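Local atomic coordinates of penicillin-binding protein (Bacillus halodurans, PDB entry 3TG9), a protein that probably binds penicillin and related beta-lactams through an active-site serine, in the fold that penicillin-binding proteins share with the serine beta-lactamases. Residues B[128-133]-B[170-175]; B[175-180]-B[189-194]. One frame throughout, in Å; residues are numbered along the deposited sequence.

Contact 1. Residues B[128-133]-B[170-175]; sequences RRLKDF and VTFQEY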
loop_
_atom_site.group_PDB
_atom_site.type_symbol
_atom_site.label_atom_id
_atom_site.label_comp_id
_atom_site.label_asym_id
_atom_site.label_seq_id
_atom_site.Cartn_x
_atom_site.Cartn_y
_atom_site.Cartn_z
ATOM N N ARG B 128 12.041 2.835 -6.901
ATOM C CA ARG B 128 11.376 3.958 -7.544
ATOM C C ARG B 128 12.043 4.389 -8.849
ATOM O O ARG B 128 11.405 4.994 -9.711
ATOM C CB ARG B 128 11.277 5.107 -6.549
ATOM C CG ARG B 128 10.870 4.616 -5.179
ATOM C CD ARG B 128 10.062 5.645 -4.432
ATOM N NE ARG B 128 8.726 5.803 -4.985
ATOM C CZ ARG B 128 7.591 5.744 -4.282
ATOM N NH1 ARG B 128 6.434 5.920 -4.901
ATOM N NH2 ARG B 128 7.597 5.514 -2.972
ATOM N N ARG B 129 13.322 4.061 -8.991
ATOM C CA ARG B 129 14.048 4.332 -10.218
ATOM C C ARG B 129 14.572 3.013 -10.738
ATOM O O ARG B 129 14.767 2.071 -9.970
ATOM C CB ARG B 129 15.219 5.279 -9.968
ATOM C CG ARG B 129 14.848 6.595 -9.308
ATOM C CD ARG B 129 13.960 7.439 -10.202
ATOM N NE ARG B 129 14.318 7.326 -11.614
ATOM C CZ ARG B 129 15.300 8.006 -12.199
ATOM N NH1 ARG B 129 16.044 8.854 -11.494
ATOM N NH2 ARG B 129 15.543 7.837 -13.493
ATOM N N LEU B 130 14.797 2.941 -12.042
ATOM C CA LEU B 130 15.263 1.710 -12.651
ATOM C C LEU B 130 16.601 1.272 -12.064
ATOM O O LEU B 130 16.862 0.079 -11.916
ATOM C CB LEU B 130 15.359 1.871 -14.166
ATOM C CG LEU B 130 14.046 2.177 -14.895
ATOM C CD1 LEU B 130 14.235 2.042 -16.381
ATOM C CD2 LEU B 130 12.940 1.265 -14.420
ATOM N N LYS B 131 17.451 2.234 -11.724
ATOM C CA LYS B 131 18.748 1.893 -11.152
ATOM C C LYS B 131 18.621 1.134 -9.841
ATOM O O LYS B 131 19.537 0.414 -9.445
ATOM C CB LYS B 131 19.643 3.128 -10.995
ATOM C CG LYS B 131 18.922 4.466 -11.076
ATOM C CD LYS B 131 18.521 4.975 -9.707
ATOM C CE LYS B 131 19.709 4.976 -8.762
ATOM N NZ LYS B 131 20.856 5.721 -9.343
ATOM N N ASP B 132 17.476 1.272 -9.181
ATOM C CA ASP B 132 17.275 0.605 -7.897
ATOM C C ASP B 132 17.240 -0.915 -8.063
ATOM O O ASP B 132 17.423 -1.658 -7.101
ATOM C CB ASP B 132 16.003 1.111 -7.205
ATOM C CG ASP B 132 16.088 2.579 -6.830
ATOM O OD1 ASP B 132 17.184 3.031 -6.436
ATOM O OD2 ASP B 132 15.065 3.287 -6.928
ATOM N N PHE B 133 17.012 -1.375 -9.285
ATOM C CA PHE B 133 16.993 -2.809 -9.554
ATOM C C PHE B 133 18.397 -3.381 -9.746
ATOM O O PHE B 133 18.606 -4.577 -9.567
ATOM C CB PHE B 133 16.128 -3.121 -10.780
ATOM C CG PHE B 133 14.653 -2.862 -10.574
ATOM C CD1 PHE B 133 13.769 -3.920 -10.407
ATOM C CD2 PHE B 133 14.154 -1.568 -10.555
ATOM C CE1 PHE B 133 12.416 -3.695 -10.226
ATOM C CE2 PHE B 133 12.801 -1.334 -10.366
ATOM C CZ PHE B 133 11.931 -2.400 -10.199
ATOM N N VAL B 170 16.210 11.851 -19.883
ATOM C CA VAL B 170 15.022 11.913 -19.034
ATOM C C VAL B 170 14.806 10.555 -18.369
ATOM O O VAL B 170 15.546 9.614 -18.634
ATOM C CB VAL B 170 13.770 12.317 -19.835
ATOM C CG1 VAL B 170 13.817 13.802 -20.186
ATOM C CG2 VAL B 170 13.628 11.459 -21.100
ATOM N N THR B 171 13.811 10.448 -17.493
ATOM C CA THR B 171 13.534 9.164 -16.847
ATOM C C THR B 171 12.827 8.259 -17.837
ATOM O O THR B 171 12.221 8.741 -18.789
ATOM C CB THR B 171 12.648 9.307 -15.590
ATOM O OG1 THR B 171 11.379 9.868 -15.950
ATOM C CG2 THR B 171 13.328 10.198 -14.545
ATOM N N PHE B 172 12.901 6.950 -17.609
ATOM C CA PHE B 172 12.226 6.005 -18.482
ATOM C C PHE B 172 10.748 6.345 -18.636
ATOM O O PHE B 172 10.239 6.452 -19.753
ATOM C CB PHE B 172 12.379 4.568 -17.986
ATOM C CG PHE B 172 11.616 3.576 -18.812
ATOM C CD1 PHE B 172 12.085 3.190 -20.060
ATOM C CD2 PHE B 172 10.414 3.055 -18.361
ATOM C CE1 PHE B 172 11.376 2.286 -20.833
ATOM C CE2 PHE B 172 9.695 2.155 -19.135
ATOM C CZ PHE B 172 10.178 1.771 -20.373
ATOM N N GLN B 173 10.077 6.517 -17.504
ATOM C CA GLN B 173 8.656 6.856 -17.459
ATOM C C GLN B 173 8.331 8.137 -18.231
ATOM O O GLN B 173 7.341 8.202 -18.979
ATOM C CB GLN B 173 8.199 6.980 -15.998
ATOM C CG GLN B 173 8.329 5.681 -15.178
ATOM C CD GLN B 173 9.756 5.373 -14.717
ATOM O OE1 GLN B 173 10.684 6.149 -14.957
ATOM N NE2 GLN B 173 9.930 4.236 -14.036
ATOM N N GLU B 174 9.167 9.152 -18.044
ATOM C CA GLU B 174 9.013 10.404 -18.764
ATOM C C GLU B 174 9.104 10.178 -20.270
ATOM O O GLU B 174 8.297 10.709 -21.035
ATOM C CB GLU B 174 10.072 11.415 -18.322
ATOM C CG GLU B 174 9.723 12.152 -17.048
ATOM C CD GLU B 174 10.889 12.957 -16.508
ATOM O OE1 GLU B 174 12.042 12.686 -16.900
ATOM O OE2 GLU B 174 10.652 13.854 -15.674
ATOM N N TYR B 175 10.089 9.389 -20.693
ATOM C CA TYR B 175 10.262 9.121 -22.111
ATOM C C TYR B 175 9.009 8.473 -22.705
ATOM O O TYR B 175 8.482 8.932 -23.722
ATOM C CB TYR B 175 11.494 8.253 -22.386
ATOM C CG TYR B 175 11.757 8.108 -23.876
ATOM C CD1 TYR B 175 12.702 8.904 -24.515
ATOM C CD2 TYR B 175 11.027 7.212 -24.651
ATOM C CE1 TYR B 175 12.928 8.800 -25.881
ATOM C CE2 TYR B 175 11.249 7.099 -26.022
ATOM C CZ TYR B 175 12.202 7.895 -26.628
ATOM O OH TYR B 175 12.434 7.795 -27.988
HETATM O O HOH W 1 11.226 3.051 -11.716
HETATM O O HOH W 2 13.413 5.492 -13.527
#
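L130 and F172 make the apolar part of this contact, one methyl branch of the leucine meeting the root of the phenylalanine side chain: L130 CD1 lies 3.5 Å from F172 CB, and the ring itself leads away. Leucine suits this buried place, where CD1 meets F172 and the side chain also touches L162. Beside this pair, T171 CG2 sits over one face of the R129 guanidinium, toward its rim and 3.4 Å from NH2. The R129 chain bends at chi2 and chi3, which turns the flat group against the threonine methyl.

The polar link runs through water. One water accepts from R129 NE at 2.8 Å, in the guanidinium plane, and also from L130 N, while donating to Q173 OE1 at 3.2 Å. A second water joins R128 O to Q173 NE2 by two weak bonds; Q173 NE2 is also hydrogen-bonded to G224 O.

Local bonds brace each side. D132 OD2 accepts from both R128 N and R129 N, tying down the turn. With T171 chi1 at 61°, OG1 accepts from E174 N at 3.1 Å, and E174 OE1 takes the T171 N-H at 2.9 Å and 175°: a capping box that starts helix 172-182 and leaves CG2 for the arginine.

E165 of helix 155-168 forms a salt bridge with R129 and also accepts from F172 N. The long loop carrying 128-133 thus packs at the N-terminal end of helix 172-182, with L162 of helix 155-168 touching L130 and helix 58-70 meeting F172 through T61.

Contact 2. Residues B[175-180]-B[189-194]; sequences YVEANV and SGYFAF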
loop_
_atom_site.group_PDB
_atom_site.type_symbol
_atom_site.label_atom_id
_atom_site.label_comp_id
_atom_site.label_asym_id
_atom_site.label_seq_id
_atom_site.Cartn_x
_atom_site.Cartn_y
_atom_site.Cartn_z
ATOM N N TYR B 175 10.089 9.389 -20.693
ATOM C CA TYR B 175 10.262 9.121 -22.111
ATOM C C TYR B 175 9.009 8.473 -22.705
ATOM O O TYR B 175 8.482 8.932 -23.722
ATOM C CB TYR B 175 11.494 8.253 -22.386
ATOM C CG TYR B 175 11.757 8.108 -23.876
ATOM C CD1 TYR B 175 12.702 8.904 -24.515
ATOM C CD2 TYR B 175 11.027 7.212 -24.651
ATOM C CE1 TYR B 175 12.928 8.800 -25.881
ATOM C CE2 TYR B 175 11.249 7.099 -26.022
ATOM C CZ TYR B 175 12.202 7.895 -26.628
ATOM O OH TYR B 175 12.434 7.795 -27.988
ATOM N N VAL B 176 8.523 7.419 -22.060
ATOM C CA VAL B 176 7.417 6.645 -22.614
ATOM C C VAL B 176 6.110 7.426 -22.647
ATOM O O VAL B 176 5.395 7.411 -23.649
ATOM C CB VAL B 176 7.222 5.310 -21.865
ATOM C CG1 VAL B 176 5.950 4.619 -22.329
ATOM C CG2 VAL B 176 8.428 4.405 -22.080
ATOM N N GLU B 177 5.794 8.103 -21.549
ATOM C CA GLU B 177 4.569 8.891 -21.468
ATOM C C GLU B 177 4.562 9.999 -22.532
ATOM O O GLU B 177 3.507 10.373 -23.062
ATOM C CB GLU B 177 4.397 9.454 -20.039
ATOM C CG GLU B 177 4.379 8.339 -18.970
ATOM C CD GLU B 177 4.206 8.833 -17.533
ATOM O OE1 GLU B 177 4.736 9.914 -17.185
ATOM O OE2 GLU B 177 3.557 8.116 -16.735
ATOM N N ALA B 178 5.747 10.499 -22.865
ATOM C CA ALA B 178 5.880 11.569 -23.848
ATOM C C ALA B 178 5.968 11.043 -25.290
ATOM O O ALA B 178 5.241 11.496 -26.172
ATOM C CB ALA B 178 7.096 12.428 -23.520
ATOM N N ASN B 179 6.853 10.077 -25.517
ATOM C CA ASN B 179 7.138 9.584 -26.859
ATOM C C ASN B 179 6.305 8.389 -27.294
ATOM O O ASN B 179 6.349 7.989 -28.459
ATOM C CB ASN B 179 8.617 9.239 -26.979
ATOM C CG ASN B 179 9.503 10.430 -26.733
ATOM O OD1 ASN B 179 9.565 11.345 -27.548
ATOM N ND2 ASN B 179 10.188 10.435 -25.600
ATOM N N VAL B 180 5.549 7.811 -26.371
ATOM C CA VAL B 180 4.735 6.655 -26.715
ATOM C C VAL B 180 3.262 6.848 -26.388
ATOM O O VAL B 180 2.423 6.743 -27.269
ATOM C CB VAL B 180 5.253 5.366 -26.059
ATOM C CG1 VAL B 180 4.318 4.212 -26.370
ATOM C CG2 VAL B 180 6.664 5.063 -26.537
ATOM N N SER B 189 -3.177 6.832 -19.587
ATOM C CA SER B 189 -2.183 5.816 -19.254
ATOM C C SER B 189 -0.976 6.432 -18.578
ATOM O O SER B 189 -0.672 7.606 -18.790
ATOM C CB SER B 189 -1.718 5.078 -20.519
ATOM O OG SER B 189 -2.748 4.258 -21.032
ATOM N N GLY B 190 -0.274 5.632 -17.776
ATOM C CA GLY B 190 0.893 6.125 -17.065
ATOM C C GLY B 190 1.553 5.110 -16.144
ATOM O O GLY B 190 1.043 4.005 -15.899
ATOM N N TYR B 191 2.714 5.492 -15.635
ATOM C CA TYR B 191 3.419 4.679 -14.666
ATOM C C TYR B 191 3.056 5.210 -13.292
ATOM O O TYR B 191 3.775 6.026 -12.715
ATOM C CB TYR B 191 4.922 4.724 -14.936
ATOM C CG TYR B 191 5.277 4.064 -16.250
ATOM C CD1 TYR B 191 5.818 2.791 -16.275
ATOM C CD2 TYR B 191 5.041 4.702 -17.465
ATOM C CE1 TYR B 191 6.133 2.170 -17.462
ATOM C CE2 TYR B 191 5.359 4.078 -18.671
ATOM C CZ TYR B 191 5.905 2.810 -18.655
ATOM O OH TYR B 191 6.219 2.156 -19.825
ATOM N N PHE B 192 1.898 4.777 -12.803
ATOM C CA PHE B 192 1.376 5.250 -11.530
ATOM C C PHE B 192 2.052 4.505 -10.391
ATOM O O PHE B 192 2.422 3.335 -10.537
ATOM C CB PHE B 192 -0.141 5.041 -11.436
ATOM C CG PHE B 192 -0.912 5.615 -12.587
ATOM C CD1 PHE B 192 -0.495 6.782 -13.201
ATOM C CD2 PHE B 192 -2.067 4.993 -13.041
ATOM C CE1 PHE B 192 -1.206 7.314 -14.260
ATOM C CE2 PHE B 192 -2.783 5.516 -14.102
ATOM C CZ PHE B 192 -2.355 6.676 -14.712
ATOM N N ALA B 193 2.205 5.192 -9.262
ATOM C CA ALA B 193 2.774 4.599 -8.060
ATOM C C ALA B 193 1.643 4.324 -7.089
ATOM O O ALA B 193 0.663 5.058 -7.061
ATOM C CB ALA B 193 3.795 5.534 -7.435
ATOM N N PHE B 194 1.783 3.262 -6.298
ATOM C CA PHE B 194 0.716 2.819 -5.411
ATOM C C PHE B 194 0.320 3.895 -4.404
ATOM O O PHE B 194 -0.839 3.969 -3.992
ATOM C CB PHE B 194 1.141 1.557 -4.647
ATOM C CG PHE B 194 1.138 0.297 -5.473
ATOM C CD1 PHE B 194 0.001 -0.091 -6.178
ATOM C CD2 PHE B 194 2.265 -0.517 -5.521
ATOM C CE1 PHE B 194 -0.001 -1.251 -6.930
ATOM C CE2 PHE B 194 2.266 -1.681 -6.262
ATOM C CZ PHE B 194 1.134 -2.052 -6.972
#
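E177 reaches Y191 with its chain fully extended beyond CG (chi2 180°), which carries the carboxylate from the flank of the helix to the loop backbone. In V176, one residue earlier, CG1 lies anti to the backbone N (chi1 172°), which directs that methyl to the edge of the Y191 ring.

The bond joining the segments runs from Y191 N to E177 OE2, 3.0 Å long and nearly straight at 168°, the hydrogen arriving almost along the C-O axis. Glutamate is long enough to bridge this gap, and its acceptor satisfies a backbone N-H in a loop without regular strand pairing. G190 suits the approach: lacking a side chain, it lets OE2 come within 3.3 Å of its CA and leaves room for the F192 ring, over whose face G190 O lies.

The Y191 ring receives both helix residues near its own plane. V176 CG1 stands 3.7 Å from CE2 and 3.5 Å from OH, while E177 OE2 is 3.8 Å from CD2, close to the positively polarised C-H rim. Beta-branched valine offers a compact apolar surface here, and F60 of helix 58-70 touches both V176 and Y191.

Within the helix, Y175 O accepts from N179 N and from N179 ND2, whose amide nitrogen lies over the centre of the Y175 ring; N179 itself lies in a wider pi-type turn at 177-180. In the loop, the weak bond from F192 N to G190 O fits an inverse gamma turn centred on Y191. Through E177, helix 172-182 holds the backbone of the loop that follows it, and G190 bonds that loop to Y231 of strand 231-232, within the penicillin-binding protein and serine beta-lactamase fold.

Contacts 1 and 2 follow one another along the chain and share Y175, so helix 172-182 offers its N-terminal end to 128-133 and its next turn to 189-194. Their centres are 11 Å apart, and Y191 bridges them: its CB lies 3.5 Å from Q173 CG, and its OH 3.5 Å from F172 CE2. A smaller meeting brings R128 NH1 to 3.7 Å from A193 CB. Both contacts also rest on helix 58-70, through T61 in the first and F60 in the second. That helix begins with K58 of a probable SxxK motif, with S55 the likely nucleophile and Y152 the likely second hydroxyl, so the two contacts pack against the helix that carries the presumed catalytic lysine.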